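Local atomic coordinates of xylose isomerase domain protein TIM barrel (Planctomyces limnophilus, PDB entry 3TVA), a protein that binds a magnesium ion within a xylose isomerase-like TIM barrel and is probably an isomerase, though its substrate is not established. Residues Glu28-Leu33 against Ala63-Thr68; Asn195-Leu200 against Met240-Thr245; Val231-Gly236 against Glu278-Leu283; Arg260-Asp265 against Lys270-Ser275. All coordinates share one frame; numbering follows the deposited sequence.

Contact 1: Glu28-Leu33 against Ala63-Thr68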
loop_
_atom_site.group_PDB
_atom_site.type_symbol
_atom_site.label_atom_id
_atom_site.label_comp_id
_atom_site.label_asym_id
_atom_site.label_seq_id
_atom_site.Cartn_x
_atom_site.Cartn_y
_atom_site.Cartn_z
ATOM N N GLU A 28 4.611 0.675 -18.747
ATOM C CA GLU A 28 4.517 1.459 -19.971
ATOM C C GLU A 28 3.514 2.612 -19.831
ATOM O O GLU A 28 3.676 3.679 -20.433
ATOM C CB GLU A 28 4.152 0.545 -21.136
ATOM C CG GLU A 28 5.275 -0.420 -21.524
ATOM C CD GLU A 28 5.394 -1.649 -20.612
ATOM O OE1 GLU A 28 4.554 -1.831 -19.699
ATOM O OE2 GLU A 28 6.340 -2.442 -20.821
ATOM N N VAL A 29 2.495 2.400 -19.007
ATOM C CA VAL A 29 1.487 3.426 -18.759
ATOM C C VAL A 29 2.074 4.536 -17.869
ATOM O O VAL A 29 1.886 5.731 -18.130
ATOM C CB VAL A 29 0.214 2.806 -18.128
ATOM C CG1 VAL A 29 -0.731 3.884 -17.634
ATOM C CG2 VAL A 29 -0.484 1.866 -19.139
ATOM N N ALA A 30 2.802 4.136 -16.831
ATOM C CA ALA A 30 3.508 5.099 -15.978
ATOM C C ALA A 30 4.432 5.984 -16.818
ATOM O O ALA A 30 4.557 7.182 -16.567
ATOM C CB ALA A 30 4.297 4.365 -14.919
ATOM N N GLN A 31 5.055 5.378 -17.831
ATOM C CA GLN A 31 5.947 6.071 -18.754
ATOM C C GLN A 31 5.234 7.120 -19.590
ATOM O O GLN A 31 5.707 8.261 -19.708
ATOM C CB GLN A 31 6.568 5.065 -19.717
ATOM C CG GLN A 31 7.845 4.424 -19.257
ATOM C CD GLN A 31 8.542 3.689 -20.390
ATOM O OE1 GLN A 31 9.348 4.268 -21.124
ATOM N NE2 GLN A 31 8.217 2.412 -20.547
ATOM N N ASP A 32 4.116 6.706 -20.187
ATOM C CA ASP A 32 3.272 7.588 -20.986
ATOM C C ASP A 32 2.862 8.821 -20.173
ATOM O O ASP A 32 2.919 9.944 -20.661
ATOM C CB ASP A 32 2.022 6.838 -21.483
ATOM C CG ASP A 32 2.356 5.647 -22.391
ATOM O OD1 ASP A 32 3.429 5.654 -23.033
ATOM O OD2 ASP A 32 1.535 4.703 -22.472
ATOM N N LEU A 33 2.468 8.595 -18.923
ATOM C CA LEU A 33 2.050 9.673 -18.015
ATOM C C LEU A 33 3.229 10.499 -17.477
ATOM O O LEU A 33 3.032 11.554 -16.875
ATOM C CB LEU A 33 1.257 9.098 -16.842
ATOM C CG LEU A 33 -0.042 8.394 -17.217
ATOM C CD1 LEU A 33 -0.682 7.761 -15.971
ATOM C CD2 LEU A 33 -0.981 9.377 -17.900
ATOM N N ALA A 63 13.484 4.006 -18.344
ATOM C CA ALA A 63 12.258 4.799 -18.359
ATOM C C ALA A 63 12.330 6.066 -17.484
ATOM O O ALA A 63 11.396 6.860 -17.468
ATOM C CB ALA A 63 11.058 3.930 -17.956
ATOM N N GLY A 64 13.427 6.253 -16.757
ATOM C CA GLY A 64 13.529 7.362 -15.818
ATOM C C GLY A 64 12.629 7.215 -14.590
ATOM O O GLY A 64 12.161 8.203 -14.024
ATOM N N ILE A 65 12.387 5.981 -14.162
ATOM C CA ILE A 65 11.439 5.751 -13.083
ATOM C C ILE A 65 12.089 5.117 -11.859
ATOM O O ILE A 65 12.783 4.097 -11.965
ATOM C CB ILE A 65 10.267 4.858 -13.553
ATOM C CG1 ILE A 65 9.356 5.628 -14.513
ATOM C CG2 ILE A 65 9.491 4.318 -12.358
ATOM C CD1 ILE A 65 8.284 4.766 -15.163
ATOM N N GLN A 66 11.824 5.710 -10.697
ATOM C CA GLN A 66 12.302 5.176 -9.425
ATOM C C GLN A 66 11.229 4.319 -8.737
ATOM O O GLN A 66 10.079 4.735 -8.611
ATOM C CB GLN A 66 12.734 6.335 -8.511
ATOM C CG GLN A 66 13.311 5.911 -7.167
ATOM C CD GLN A 66 13.417 7.085 -6.171
ATOM O OE1 GLN A 66 13.138 8.243 -6.512
ATOM N NE2 GLN A 66 13.808 6.778 -4.937
ATOM N N VAL A 67 11.615 3.128 -8.284
ATOM C CA VAL A 67 10.705 2.211 -7.601
ATOM C C VAL A 67 10.818 2.420 -6.096
ATOM O O VAL A 67 11.877 2.212 -5.523
ATOM C CB VAL A 67 11.078 0.746 -7.914
ATOM C CG1 VAL A 67 10.102 -0.222 -7.220
ATOM C CG2 VAL A 67 11.117 0.521 -9.426
ATOM N N THR A 68 9.761 2.952 -5.495
ATOM C CA THR A 68 9.735 3.286 -4.071
ATOM C C THR A 68 9.339 2.172 -3.086
ATOM O O THR A 68 9.857 2.105 -1.985
ATOM C CB THR A 68 8.937 4.575 -3.831
ATOM O OG1 THR A 68 7.581 4.373 -4.237
ATOM C CG2 THR A 68 9.547 5.726 -4.660
#
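The flat amide of Gln31 carries the methyl of Ala63 on one of its faces: Ala63 CB lies over the amide, 3.5 Å from Gln31 CD and offset toward CG, and is nearly as close to OE1 of the same amide. This is the outer layer of a TIM barrel, where the short helix 27-32 meets the turn that leads from helix 50-62 into strand 66-71. Beyond CG the glutamine chain runs extended (chi2 -167°) and the amide is then turned broadside to it (chi3 89°), which turns the face of the amide to the methyl. Glutamine suits this place because its CH2 groups and amide face can cover apolar atoms, while the polar amide end can still suit a partly exposed position. Ala63 is small enough to let the two backbones come close, and Gly64 after it ends helix 50-62 in a Schellman motif, whose positive phi a glycine adopts easily. Deeper in, Ile65 crosses Gln31 at about a right angle, and its CD1 touches both Gln31 CG and the methyl of Ala30, from different sides. A serine in place of Gln31, without the CG methylene and the amide, would probably leave Ala63 CB uncovered and open a gap beside the end of Ile65. Ala30 and Ile65 both also rest on Val38 of strand 37-41, and Glu28 makes a salt bridge to Lys59 that ties helix 27-32 to helix 50-62 a second time. At the buried end, methyl meets methyl: Ala30 CB lies 4.0 Å from Ile65 CD1.

Contact 2: Asn195-Leu200 against Met240-Thr245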
loop_
_atom_site.group_PDB
_atom_site.type_symbol
_atom_site.label_atom_id
_atom_site.label_comp_id
_atom_site.label_asym_id
_atom_site.label_seq_id
_atom_site.Cartn_x
_atom_site.Cartn_y
_atom_site.Cartn_z
ATOM N N ASN A 195 -12.921 7.559 10.463
ATOM C CA ASN A 195 -12.494 8.678 9.633
ATOM C C ASN A 195 -11.008 8.627 9.347
ATOM O O ASN A 195 -10.192 8.627 10.271
ATOM C CB ASN A 195 -12.845 10.035 10.249
ATOM C CG ASN A 195 -12.546 11.191 9.292
ATOM O OD1 ASN A 195 -11.436 11.747 9.279
ATOM N ND2 ASN A 195 -13.530 11.533 8.459
ATOM N N PRO A 196 -10.656 8.592 8.057
ATOM C CA PRO A 196 -9.276 8.413 7.605
ATOM C C PRO A 196 -8.340 9.589 7.942
ATOM O O PRO A 196 -7.182 9.332 8.254
ATOM C CB PRO A 196 -9.422 8.242 6.090
ATOM C CG PRO A 196 -10.726 8.921 5.750
ATOM C CD PRO A 196 -11.612 8.649 6.934
ATOM N N ILE A 197 -8.811 10.832 7.898
ATOM C CA ILE A 197 -7.920 11.946 8.243
ATOM C C ILE A 197 -7.576 11.934 9.742
ATOM O O ILE A 197 -6.433 12.182 10.115
ATOM C CB ILE A 197 -8.475 13.331 7.835
ATOM C CG1 ILE A 197 -9.012 13.316 6.396
ATOM C CG2 ILE A 197 -7.383 14.408 7.985
ATOM C CD1 ILE A 197 -8.060 12.717 5.387
ATOM N N GLU A 198 -8.551 11.623 10.595
ATOM C CA GLU A 198 -8.275 11.457 12.027
ATOM C C GLU A 198 -7.292 10.310 12.297
ATOM O O GLU A 198 -6.438 10.409 13.175
ATOM C CB GLU A 198 -9.562 11.225 12.813
ATOM C CG GLU A 198 -10.500 12.425 12.806
ATOM C CD GLU A 198 -11.893 12.098 13.333
ATOM O OE1 GLU A 198 -12.046 11.085 14.055
ATOM O OE2 GLU A 198 -12.839 12.859 13.018
ATOM N N ALA A 199 -7.421 9.217 11.554
ATOM C CA ALA A 199 -6.523 8.086 11.743
ATOM C C ALA A 199 -5.103 8.467 11.334
ATOM O O ALA A 199 -4.153 8.104 12.004
ATOM C CB ALA A 199 -6.991 6.861 10.953
ATOM N N LEU A 200 -4.978 9.184 10.222
ATOM C CA LEU A 200 -3.687 9.680 9.759
ATOM C C LEU A 200 -2.963 10.498 10.832
ATOM O O LEU A 200 -1.766 10.312 11.042
ATOM C CB LEU A 200 -3.871 10.544 8.512
ATOM C CG LEU A 200 -2.598 11.224 8.001
ATOM C CD1 LEU A 200 -1.537 10.182 7.599
ATOM C CD2 LEU A 200 -2.939 12.149 6.829
HETATM N N MSE A 240 -9.618 14.994 -0.604
HETATM C CA MSE A 240 -8.240 15.058 -1.091
HETATM C C MSE A 240 -7.455 16.270 -0.578
HETATM O O MSE A 240 -6.295 16.145 -0.190
HETATM C CB MSE A 240 -8.202 14.996 -2.619
HETATM C CG MSE A 240 -6.968 14.292 -3.200
HETATM SE SE MSE A 240 -6.498 12.531 -2.424
HETATM C CE MSE A 240 -8.274 11.721 -2.270
ATOM N N GLU A 241 -8.083 17.438 -0.567
ATOM C CA GLU A 241 -7.418 18.620 -0.031
ATOM C C GLU A 241 -7.184 18.484 1.479
ATOM O O GLU A 241 -6.110 18.827 1.983
ATOM C CB GLU A 241 -8.173 19.920 -0.378
ATOM C CG GLU A 241 -7.459 21.137 0.144
ATOM C CD GLU A 241 -7.700 22.380 -0.689
ATOM O OE1 GLU A 241 -6.927 23.351 -0.514
ATOM O OE2 GLU A 241 -8.653 22.391 -1.507
ATOM N N ALA A 242 -8.172 17.951 2.196
ATOM C CA ALA A 242 -8.012 17.679 3.628
ATOM C C ALA A 242 -6.874 16.683 3.915
ATOM O O ALA A 242 -6.093 16.857 4.853
ATOM C CB ALA A 242 -9.329 17.180 4.223
ATOM N N TYR A 243 -6.785 15.647 3.086
ATOM C CA TYR A 243 -5.767 14.610 3.214
ATOM C C TYR A 243 -4.360 15.173 2.966
ATOM O O TYR A 243 -3.458 14.985 3.781
ATOM C CB TYR A 243 -6.087 13.499 2.203
ATOM C CG TYR A 243 -5.140 12.313 2.126
ATOM C CD1 TYR A 243 -4.659 11.692 3.269
ATOM C CD2 TYR A 243 -4.777 11.780 0.889
ATOM C CE1 TYR A 243 -3.808 10.585 3.182
ATOM C CE2 TYR A 243 -3.931 10.678 0.791
ATOM C CZ TYR A 243 -3.455 10.081 1.943
ATOM O OH TYR A 243 -2.630 8.967 1.852
ATOM N N LEU A 244 -4.181 15.855 1.834
ATOM C CA LEU A 244 -2.890 16.436 1.491
ATOM C C LEU A 244 -2.432 17.549 2.452
ATOM O O LEU A 244 -1.248 17.636 2.765
ATOM C CB LEU A 244 -2.872 16.933 0.051
ATOM C CG LEU A 244 -2.322 15.947 -0.989
ATOM C CD1 LEU A 244 -3.083 14.660 -0.939
ATOM C CD2 LEU A 244 -2.354 16.541 -2.413
ATOM N N THR A 245 -3.366 18.377 2.909
ATOM C CA THR A 245 -3.007 19.459 3.811
ATOM C C THR A 245 -2.577 18.877 5.161
ATOM O O THR A 245 -1.659 19.385 5.796
ATOM C CB THR A 245 -4.160 20.482 3.967
ATOM O OG1 THR A 245 -4.708 20.797 2.672
ATOM C CG2 THR A 245 -3.663 21.749 4.606
#
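Ile197 sends its CG1 branch out anti to the carbonyl carbon (chi1 -47°), with a further bend at chi2 bringing CD1 to Tyr243 on the neighbouring helix; that residue swings its own ring anti to the backbone N (chi1 179°) and carries it away from the helix toward the barrel. Helices 196-200 and 240-245 run parallel, their short axes 10.1 Å apart and only 2° from perfect alignment. Ile197 CD1 lies 3.7 Å from Tyr243 CA, fitting against the root of the side chain as well as the backbone, while CG1 of the isoleucine comes within 4.4 Å of Ala242 CB. One turn on, Leu200 crosses the tyrosine at about a right angle, and its CD2 is 4.0 Å from Tyr243 CD1. Branched aliphatic residues spaced three apart suit this place, since they lie on one side of their helix: Ile197 covers the root of the tyrosine and Leu200 the CD1-CE1 side of its ring. Ala242, exposed, offers only a methyl to the isoleucine. Asn195 caps the start of the first helix, its OD1 accepting a nearly straight bond from Glu198 N on a lone pair (3.2 Å) and a weak one from Ile197 N. The polar end of Tyr243 reaches inward, where OH is hydrogen-bonded to the carbonyl oxygen of His211, a magnesium ligand; the Tyr243 side chain is about 9 Å from the ion. Around the pair, helix 185-190 packs on Pro196, Ala199 and Tyr243, helix 266-287 covers Leu244, and strand 207-216 lies beneath through the tyrosine.

Contact 3: Val231-Gly236 against Glu278-Leu283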
loop_
_atom_site.group_PDB
_atom_site.type_symbol
_atom_site.label_atom_id
_atom_site.label_comp_id
_atom_site.label_asym_id
_atom_site.label_seq_id
_atom_site.Cartn_x
_atom_site.Cartn_y
_atom_site.Cartn_z
ATOM N N VAL A 231 -13.970 5.145 -5.968
ATOM C CA VAL A 231 -14.323 6.052 -7.059
ATOM C C VAL A 231 -13.095 6.860 -7.492
ATOM O O VAL A 231 -12.083 6.868 -6.797
ATOM C CB VAL A 231 -15.451 7.032 -6.642
ATOM C CG1 VAL A 231 -16.753 6.284 -6.406
ATOM C CG2 VAL A 231 -15.042 7.811 -5.392
ATOM N N ALA A 232 -13.194 7.535 -8.637
ATOM C CA ALA A 232 -12.108 8.363 -9.154
ATOM C C ALA A 232 -11.651 9.413 -8.126
ATOM O O ALA A 232 -12.460 9.956 -7.374
ATOM C CB ALA A 232 -12.535 9.040 -10.462
ATOM N N LEU A 233 -10.347 9.672 -8.091
ATOM C CA LEU A 233 -9.760 10.531 -7.071
ATOM C C LEU A 233 -10.460 11.892 -7.026
ATOM O O LEU A 233 -10.614 12.551 -8.052
ATOM C CB LEU A 233 -8.273 10.736 -7.349
ATOM C CG LEU A 233 -7.449 11.109 -6.120
ATOM C CD1 LEU A 233 -7.351 9.898 -5.203
ATOM C CD2 LEU A 233 -6.065 11.627 -6.500
ATOM N N GLY A 234 -10.897 12.293 -5.833
ATOM C CA GLY A 234 -11.554 13.575 -5.654
ATOM C C GLY A 234 -13.066 13.531 -5.749
ATOM O O GLY A 234 -13.730 14.515 -5.422
ATOM N N THR A 235 -13.619 12.421 -6.235
ATOM C CA THR A 235 -15.075 12.316 -6.340
ATOM C C THR A 235 -15.706 11.575 -5.159
ATOM O O THR A 235 -16.925 11.430 -5.101
ATOM C CB THR A 235 -15.529 11.678 -7.677
ATOM O OG1 THR A 235 -15.059 10.326 -7.752
ATOM C CG2 THR A 235 -14.981 12.475 -8.855
ATOM N N GLY A 236 -14.873 11.118 -4.224
ATOM C CA GLY A 236 -15.357 10.356 -3.084
ATOM C C GLY A 236 -15.440 11.115 -1.772
ATOM O O GLY A 236 -15.584 12.333 -1.765
ATOM N N GLU A 278 -3.638 15.294 -12.563
ATOM C CA GLU A 278 -3.956 16.717 -12.679
ATOM C C GLU A 278 -4.418 17.336 -11.345
ATOM O O GLU A 278 -3.988 18.434 -10.965
ATOM C CB GLU A 278 -5.021 16.944 -13.753
ATOM C CG GLU A 278 -5.453 18.395 -13.863
ATOM C CD GLU A 278 -6.518 18.600 -14.913
ATOM O OE1 GLU A 278 -6.480 19.647 -15.595
ATOM O OE2 GLU A 278 -7.393 17.716 -15.052
ATOM N N LEU A 279 -5.299 16.631 -10.643
ATOM C CA LEU A 279 -5.761 17.071 -9.328
ATOM C C LEU A 279 -4.613 17.191 -8.307
ATOM O O LEU A 279 -4.502 18.192 -7.589
ATOM C CB LEU A 279 -6.828 16.110 -8.807
ATOM C CG LEU A 279 -7.312 16.426 -7.396
ATOM C CD1 LEU A 279 -8.100 17.742 -7.411
ATOM C CD2 LEU A 279 -8.150 15.294 -6.827
ATOM N N LEU A 280 -3.751 16.179 -8.242
ATOM C CA LEU A 280 -2.665 16.191 -7.259
ATOM C C LEU A 280 -1.608 17.231 -7.602
ATOM O O LEU A 280 -0.982 17.815 -6.711
ATOM C CB LEU A 280 -2.016 14.809 -7.131
ATOM C CG LEU A 280 -2.899 13.711 -6.531
ATOM C CD1 LEU A 280 -2.198 12.368 -6.591
ATOM C CD2 LEU A 280 -3.273 14.047 -5.087
ATOM N N THR A 281 -1.409 17.459 -8.897
ATOM C CA THR A 281 -0.417 18.427 -9.350
ATOM C C THR A 281 -0.840 19.841 -8.932
ATOM O O THR A 281 -0.012 20.631 -8.481
ATOM C CB THR A 281 -0.206 18.329 -10.875
ATOM O OG1 THR A 281 0.347 17.042 -11.188
ATOM C CG2 THR A 281 0.733 19.414 -11.386
ATOM N N GLY A 282 -2.131 20.141 -9.068
ATOM C CA GLY A 282 -2.674 21.416 -8.619
ATOM C C GLY A 282 -2.601 21.562 -7.104
ATOM O O GLY A 282 -2.241 22.618 -6.592
ATOM N N LEU A 283 -2.933 20.502 -6.370
ATOM C CA LEU A 283 -2.890 20.594 -4.911
ATOM C C LEU A 283 -1.449 20.707 -4.404
ATOM O O LEU A 283 -1.174 21.443 -3.455
ATOM C CB LEU A 283 -3.615 19.412 -4.250
ATOM C CG LEU A 283 -5.143 19.376 -4.415
ATOM C CD1 LEU A 283 -5.690 18.040 -3.918
ATOM C CD2 LEU A 283 -5.815 20.539 -3.685
#
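Gly234 faces Leu279 from the third position of a type II beta turn, Ala232 to Thr235, where its phi of 93° and psi of -13° would jam any side chain against the preceding carbonyl oxygen. The turn belongs to the loop after strand 229-231 of this TIM barrel, and the contact lays it against helix 266-287. Glycine is needed for a second reason: a CB would also run into Leu279 CD2, which instead settles 4.0 Å from Gly234 CA and close to the carbonyl oxygen of Leu233. Leu233 does the rest. With CG anti to its backbone N (chi1 -156°) it reaches over to the helix, crosses Leu280 at about a right angle, and sets CD2 against the forked end of that side chain, 3.8 Å from Leu280 CG and almost evenly spaced from both its methyls. Leucines suit the interface, since their branched ends pack together without needing a polar partner. Asp214 OD2 accepts a hydrogen bond from Gly234 N, and within the turn Ala232 O is gripped twice, by Thr235 N at 3.0 Å and by Thr235 OG1 at 2.7 Å.

Contact 4: Arg260-Asp265 against Lys270-Ser275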
loop_
_atom_site.group_PDB
_atom_site.type_symbol
_atom_site.label_atom_id
_atom_site.label_comp_id
_atom_site.label_asym_id
_atom_site.label_seq_id
_atom_site.Cartn_x
_atom_site.Cartn_y
_atom_site.Cartn_z
ATOM N N ARG A 260 -5.541 3.233 -8.437
ATOM C CA ARG A 260 -6.931 3.080 -8.854
ATOM C C ARG A 260 -7.120 1.657 -9.320
ATOM O O ARG A 260 -6.616 1.280 -10.397
ATOM C CB ARG A 260 -7.224 4.043 -10.001
ATOM C CG ARG A 260 -8.637 3.977 -10.542
ATOM C CD ARG A 260 -9.570 4.935 -9.811
ATOM N NE ARG A 260 -10.921 4.864 -10.359
ATOM C CZ ARG A 260 -11.864 4.033 -9.924
ATOM N NH1 ARG A 260 -11.607 3.190 -8.921
ATOM N NH2 ARG A 260 -13.064 4.039 -10.500
ATOM N N GLU A 261 -7.893 0.851 -8.595
ATOM C CA GLU A 261 -7.837 -0.525 -9.012
ATOM C C GLU A 261 -9.079 -0.842 -9.810
ATOM O O GLU A 261 -10.076 -1.321 -9.278
ATOM C CB GLU A 261 -7.830 -1.398 -7.753
ATOM C CG GLU A 261 -6.983 -0.839 -6.610
ATOM C CD GLU A 261 -6.993 -1.734 -5.372
ATOM O OE1 GLU A 261 -7.813 -1.476 -4.463
ATOM O OE2 GLU A 261 -6.180 -2.688 -5.303
ATOM N N ILE A 262 -8.929 -0.741 -11.120
ATOM C CA ILE A 262 -9.880 -1.265 -12.072
ATOM C C ILE A 262 -9.075 -1.746 -13.272
ATOM O O ILE A 262 -9.284 -1.271 -14.393
ATOM C CB ILE A 262 -10.928 -0.184 -12.481
ATOM C CG1 ILE A 262 -10.249 1.144 -12.840
ATOM C CG2 ILE A 262 -11.906 0.075 -11.341
ATOM C CD1 ILE A 262 -11.210 2.204 -13.353
ATOM N N PRO A 263 -8.180 -2.731 -13.059
ATOM C CA PRO A 263 -7.362 -3.191 -14.186
ATOM C C PRO A 263 -8.202 -3.887 -15.253
ATOM O O PRO A 263 -7.705 -4.121 -16.358
ATOM C CB PRO A 263 -6.386 -4.176 -13.532
ATOM C CG PRO A 263 -7.076 -4.623 -12.282
ATOM C CD PRO A 263 -7.796 -3.402 -11.802
ATOM N N HIS A 264 -9.440 -4.245 -14.909
ATOM C CA HIS A 264 -10.364 -4.873 -15.862
ATOM C C HIS A 264 -10.862 -3.874 -16.911
ATOM O O HIS A 264 -11.435 -4.264 -17.924
ATOM C CB HIS A 264 -11.556 -5.495 -15.126
ATOM C CG HIS A 264 -12.391 -4.498 -14.382
ATOM N ND1 HIS A 264 -12.010 -3.966 -13.167
ATOM C CD2 HIS A 264 -13.584 -3.930 -14.684
ATOM C CE1 HIS A 264 -12.934 -3.116 -12.753
ATOM N NE2 HIS A 264 -13.899 -3.076 -13.655
ATOM N N ASP A 265 -10.653 -2.585 -16.648
ATOM C CA ASP A 265 -11.019 -1.512 -17.578
ATOM C C ASP A 265 -9.808 -0.584 -17.761
ATOM O O ASP A 265 -9.794 0.538 -17.236
ATOM C CB ASP A 265 -12.213 -0.735 -17.019
ATOM C CG ASP A 265 -12.839 0.214 -18.033
ATOM O OD1 ASP A 265 -12.217 0.491 -19.090
ATOM O OD2 ASP A 265 -13.962 0.695 -17.753
ATOM N N LYS A 270 -6.561 4.228 -16.844
ATOM C CA LYS A 270 -5.581 5.229 -17.260
ATOM C C LYS A 270 -6.167 6.649 -17.213
ATOM O O LYS A 270 -5.496 7.574 -16.743
ATOM C CB LYS A 270 -4.983 4.930 -18.642
ATOM C CG LYS A 270 -3.804 5.846 -18.996
ATOM C CD LYS A 270 -3.378 5.703 -20.448
ATOM C CE LYS A 270 -2.191 6.592 -20.770
ATOM N NZ LYS A 270 -1.705 6.373 -22.164
ATOM N N LYS A 271 -7.405 6.816 -17.684
ATOM C CA LYS A 271 -8.094 8.104 -17.563
ATOM C C LYS A 271 -8.143 8.610 -16.121
ATOM O O LYS A 271 -7.916 9.800 -15.869
ATOM C CB LYS A 271 -9.514 8.032 -18.123
ATOM C CG LYS A 271 -9.558 7.876 -19.633
ATOM C CD LYS A 271 -10.988 7.840 -20.172
ATOM C CE LYS A 271 -11.003 7.471 -21.661
ATOM N NZ LYS A 271 -12.387 7.311 -22.194
ATOM N N ASP A 272 -8.436 7.718 -15.175
ATOM C CA ASP A 272 -8.565 8.150 -13.780
ATOM C C ASP A 272 -7.199 8.457 -13.197
ATOM O O ASP A 272 -7.070 9.337 -12.339
ATOM C CB ASP A 272 -9.315 7.120 -12.919
ATOM C CG ASP A 272 -10.791 6.974 -13.318
ATOM O OD1 ASP A 272 -11.296 7.803 -14.114
ATOM O OD2 ASP A 272 -11.448 6.029 -12.829
ATOM N N LEU A 273 -6.175 7.734 -13.651
ATOM C CA LEU A 273 -4.808 8.071 -13.257
ATOM C C LEU A 273 -4.452 9.478 -13.763
ATOM O O LEU A 273 -3.860 10.275 -13.034
ATOM C CB LEU A 273 -3.794 7.038 -13.761
ATOM C CG LEU A 273 -3.848 5.629 -13.148
ATOM C CD1 LEU A 273 -2.673 4.783 -13.619
ATOM C CD2 LEU A 273 -3.892 5.663 -11.630
ATOM N N ALA A 274 -4.832 9.780 -15.003
ATOM C CA ALA A 274 -4.533 11.078 -15.599
ATOM C C ALA A 274 -5.272 12.249 -14.920
ATOM O O ALA A 274 -4.680 13.307 -14.696
ATOM C CB ALA A 274 -4.803 11.060 -17.117
ATOM N N SER A 275 -6.556 12.078 -14.608
ATOM C CA SER A 275 -7.268 13.113 -13.863
ATOM C C SER A 275 -6.751 13.213 -12.404
ATOM O O SER A 275 -6.667 14.305 -11.839
ATOM C CB SER A 275 -8.786 12.900 -13.921
ATOM O OG SER A 275 -9.168 11.726 -13.228
HETATM O O HOH W 1 -13.841 6.401 -12.884
#
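Arg260 begins its approach to helix 270-275 with CB, 4.0 Å from Leu273 CD2. The chain then bends at chi2 to run alongside Asp272: CG passes its CB, CD lies 3.7 Å from its OD2, and NE gives OD2 a fairly straight hydrogen bond of 2.8 Å (N-H...O angle 158°), part of a salt bridge. The oxygen is met on its anti side, with NE 23° out of the carboxylate plane, and the guanidinium and carboxylate planes are only 9° apart. At the tip, NH1 pairs with Glu230 and NH2 makes a weak bond to a water. Ile262 brings CD1 to one face of the guanidinium, 3.7 Å above its plane and offset toward the rim, an apolar contact on the face, while OD2 and the water lie near the plane at the edge. Asp272 is anchored in turn at OD1, which accepts from Gln268. A leucine in place of Arg260 would probably leave both Asp272 and Glu230 without their shared cation. Arginine, long, flat and rich in donors, suits a place where two acids must be bridged; it follows the magnesium ligand Glu259 in the chain. Its paired negative neighbours would tend to keep the guanidinium fixed in rotation, and its charge probably helps hold the buried Asp272 ionised.

How the contacts relate
All four contacts lie in one TIM barrel and are spread over its outer part. Contact 1 closes first along the chain; contacts 2 and 3 alternate their segments, and contact 4 falls wholly between the two halves of contact 3. Helix 266-287 is the common element, used directly by contacts 3 and 4, whose centres are about 12 Å apart. It also meets contact 1 through Leu273 and Lys270, and contact 2 through Leu280 and Leu283 on Leu244. Contacts 1 and 2 are the most distant, with centres about 27 Å apart. The final helix thus joins early and late parts of the barrel, while contacts 2, 3 and 4 each have a side chain about 9 to 11 Å from the magnesium, whereas contact 1 lies away from it.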